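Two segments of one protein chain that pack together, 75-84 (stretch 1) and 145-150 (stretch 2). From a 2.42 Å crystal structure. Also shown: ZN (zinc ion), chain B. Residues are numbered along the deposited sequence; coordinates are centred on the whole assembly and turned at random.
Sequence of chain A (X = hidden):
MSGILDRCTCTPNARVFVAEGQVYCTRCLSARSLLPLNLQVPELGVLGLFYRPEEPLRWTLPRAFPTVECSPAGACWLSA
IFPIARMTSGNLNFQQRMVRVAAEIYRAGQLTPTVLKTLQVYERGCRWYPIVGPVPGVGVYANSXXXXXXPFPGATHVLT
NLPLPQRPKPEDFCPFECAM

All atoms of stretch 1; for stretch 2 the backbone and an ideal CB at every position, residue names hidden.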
# COMPACT_ATOMS: atom_id res chain seq x y z
N ALA A 75 -12.46 -13.87 10.97
CA ALA A 75 -13.00 -12.74 10.23
C ALA A 75 -11.88 -12.07 9.45
O ALA A 75 -11.58 -10.90 9.67
CB ALA A 75 -13.65 -11.75 11.20
N CYS A 76 -11.27 -12.82 8.54
CA CYS A 76 -10.18 -12.29 7.75
C CYS A 76 -10.61 -11.14 6.84
O CYS A 76 -9.76 -10.43 6.29
CB CYS A 76 -9.50 -13.41 6.95
SG CYS A 76 -10.50 -14.31 5.73
N TRP A 77 -11.92 -10.95 6.68
CA TRP A 77 -12.44 -9.87 5.84
C TRP A 77 -12.12 -8.51 6.47
O TRP A 77 -12.17 -7.49 5.79
CB TRP A 77 -13.95 -9.98 5.65
CG TRP A 77 -14.71 -10.31 6.90
CD1 TRP A 77 -15.06 -11.56 7.33
CD2 TRP A 77 -15.18 -9.39 7.89
NE1 TRP A 77 -15.72 -11.47 8.53
CE2 TRP A 77 -15.81 -10.15 8.90
CE3 TRP A 77 -15.13 -7.99 8.03
CZ2 TRP A 77 -16.40 -9.57 10.03
CZ3 TRP A 77 -15.71 -7.41 9.16
CH2 TRP A 77 -16.34 -8.20 10.14
N LEU A 78 -11.79 -8.51 7.75
CA LEU A 78 -11.44 -7.27 8.45
C LEU A 78 -10.18 -6.70 7.81
O LEU A 78 -9.88 -5.50 7.91
CB LEU A 78 -11.18 -7.53 9.94
CG LEU A 78 -12.40 -7.64 10.85
CD1 LEU A 78 -11.96 -8.02 12.25
CD2 LEU A 78 -13.13 -6.31 10.88
N SER A 79 -9.45 -7.59 7.14
CA SER A 79 -8.22 -7.25 6.46
C SER A 79 -8.46 -6.73 5.03
O SER A 79 -7.57 -6.14 4.43
CB SER A 79 -7.33 -8.50 6.43
OG SER A 79 -6.20 -8.32 5.61
N ALA A 80 -9.66 -6.92 4.50
CA ALA A 80 -9.97 -6.46 3.14
C ALA A 80 -10.64 -5.09 3.10
O ALA A 80 -10.73 -4.47 2.03
CB ALA A 80 -10.84 -7.49 2.44
N ILE A 81 -11.09 -4.60 4.26
CA ILE A 81 -11.76 -3.31 4.33
C ILE A 81 -10.96 -2.12 3.76
O ILE A 81 -11.45 -1.39 2.89
CB ILE A 81 -12.20 -2.99 5.78
CG1 ILE A 81 -13.11 -4.12 6.30
CG2 ILE A 81 -12.95 -1.67 5.83
CD1 ILE A 81 -13.81 -3.83 7.59
N PHE A 82 -9.73 -1.94 4.23
CA PHE A 82 -8.90 -0.84 3.75
C PHE A 82 -8.54 -0.92 2.26
O PHE A 82 -8.72 0.05 1.52
CB PHE A 82 -7.61 -0.72 4.58
CG PHE A 82 -6.71 0.38 4.12
CD1 PHE A 82 -7.07 1.71 4.32
CD2 PHE A 82 -5.55 0.10 3.41
CE1 PHE A 82 -6.28 2.75 3.82
CE2 PHE A 82 -4.76 1.13 2.91
CZ PHE A 82 -5.13 2.46 3.11
N PRO A 83 -8.01 -2.07 1.78
CA PRO A 83 -7.66 -2.18 0.36
C PRO A 83 -8.83 -1.91 -0.59
O PRO A 83 -8.67 -1.22 -1.61
CB PRO A 83 -7.14 -3.60 0.24
CG PRO A 83 -6.53 -3.83 1.57
CD PRO A 83 -7.55 -3.26 2.51
N ILE A 84 -10.00 -2.44 -0.27
CA ILE A 84 -11.18 -2.23 -1.12
C ILE A 84 -11.57 -0.75 -1.11
O ILE A 84 -11.93 -0.19 -2.14
CB ILE A 84 -12.39 -3.08 -0.65
CG1 ILE A 84 -12.12 -4.56 -0.91
CG2 ILE A 84 -13.64 -2.63 -1.38
CD1 ILE A 84 -13.10 -5.50 -0.26
N UNK A 145 -11.39 -19.60 0.30
CA UNK A 145 -11.94 -19.48 1.65
C UNK A 145 -11.50 -18.25 2.42
O UNK A 145 -12.21 -17.80 3.32
CB UNK A 145 -11.56 -20.72 2.46
N UNK A 146 -10.35 -17.69 2.08
CA UNK A 146 -9.86 -16.54 2.83
C UNK A 146 -9.34 -15.38 2.01
O UNK A 146 -9.12 -15.50 0.80
CB UNK A 146 -8.74 -17.00 3.77
N UNK A 147 -9.15 -14.24 2.67
CA UNK A 147 -8.61 -13.05 2.02
C UNK A 147 -7.66 -12.37 3.00
O UNK A 147 -7.70 -12.62 4.20
CB UNK A 147 -9.72 -12.10 1.58
N UNK A 148 -6.81 -11.50 2.46
CA UNK A 148 -5.84 -10.76 3.27
C UNK A 148 -5.38 -9.56 2.46
O UNK A 148 -5.57 -9.50 1.24
CB UNK A 148 -4.66 -11.64 3.68
N UNK A 149 -4.76 -8.60 3.15
CA UNK A 149 -4.26 -7.41 2.47
C UNK A 149 -2.81 -7.63 2.04
O UNK A 149 -2.18 -6.77 1.43
CB UNK A 149 -4.37 -6.18 3.37
N UNK A 150 -2.29 -8.80 2.37
CA UNK A 150 -0.93 -9.17 2.02
C UNK A 150 -0.91 -10.62 1.53
O UNK A 150 -1.81 -11.40 1.85
CB UNK A 150 0.01 -8.98 3.21
ZN ZN B . -10.41 -16.59 6.86

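At position 145 the CA-to-CB bond points sideways, and the ideal CB has nothing of stretch 1 within 5.5 Å. Almost any residue could stand here; the deposited one is Leu145, which makes no contact with stretch 1.

Position 146 is more telling. Its ideal CB lies 3.8 Å from Cys76 SG, and that sulfur is 2.5 Å from ZN. A metal held by a cysteine asks for further ligands; the ideal CB is about 3.5 Å from ZN, the reach of a cysteine or histidine ligand, so a side chain here could supply one. Cysteine or histidine would suit, with aspartate a less common choice. The residue is His146. With chi1 in the m well, the ring places ND1 2.2 Å from ZN; two more ligand atoms come from elsewhere in the structure. Cys76 SG lies at the edge of the imidazole, near its plane, rather than over a face.

At position 147 the backbone is extended, with phi/psi of -141/162. Its amide donates a hydrogen bond to Cys76 SG (N to SG 3.3 Å, nearly straight at 164°), a common way of stabilising a metal-bound sulfur, and one that any residue but proline could provide. The ideal CB is 4.8 Å from both Cys76 SG and Ala80 CB, which favours a compact apolar side chain, perhaps beta-branched to match the extended backbone: valine or isoleucine; threonine has the same branched shape but would bring a hydroxyl. Val147 is found, its CG2 4.0 Å from Ala80 CB and 3.9 Å from Trp77 CA, so that this methyl packs against Trp77 and Ala80.

Position 148 is also extended, but its CA-to-CB bond points away overall, even though the ideal CB is 4.1 Å from Ser79 OG. A small or polar residue fits easily. Ser148 OG lies 3.8 Å from Ser79 OG and donates a weak hydrogen bond within its own stretch, to the backbone O of position 150, at 3.3 Å.

Position 149 points toward stretch 1. Its amide N lies 2.9 Å from Ser79 OG, a weak hydrogen bond at 124°, while its ideal CB is 3.4 Å from Ser79 O and 3.7 Å from Pro83 CG. A short polar side chain such as aspartate, asparagine or serine could address the hydroxyl without crowding the proline. Asp149 brings OD1 to 3.0 Å from Ser79 OG; OD2 is hydrogen-bonded elsewhere in the structure.

Position 150 points sideways into space free of stretch 1, where a long polar residue is as acceptable as any. Lys150 makes no contact across the interface.

Stretch 2, residues 145-150: LHVSDK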
# COMPACT_ATOMS: atom_id res chain seq x y z
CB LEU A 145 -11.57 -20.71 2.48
CG LEU A 145 -12.43 -21.96 2.25
CD1 LEU A 145 -11.60 -23.22 2.48
CD2 LEU A 145 -13.65 -21.92 3.17
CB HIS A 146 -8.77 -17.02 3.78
CG HIS A 146 -9.11 -18.29 4.49
ND1 HIS A 146 -9.97 -18.34 5.56
CD2 HIS A 146 -8.74 -19.57 4.24
CE1 HIS A 146 -10.11 -19.59 5.96
NE2 HIS A 146 -9.38 -20.36 5.17
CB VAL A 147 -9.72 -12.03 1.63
CG1 VAL A 147 -10.73 -12.68 0.69
CG2 VAL A 147 -10.41 -11.48 2.86
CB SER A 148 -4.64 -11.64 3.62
OG SER A 148 -3.73 -10.95 4.46
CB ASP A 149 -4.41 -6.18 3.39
CG ASP A 149 -3.48 -6.23 4.59
OD1 ASP A 149 -3.43 -7.28 5.27
OD2 ASP A 149 -2.82 -5.21 4.85
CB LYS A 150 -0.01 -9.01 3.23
CG LYS A 150 0.39 -7.56 3.53
CD LYS A 150 1.35 -7.04 2.46
CE LYS A 150 1.88 -5.65 2.79
NZ LYS A 150 0.82 -4.60 2.73
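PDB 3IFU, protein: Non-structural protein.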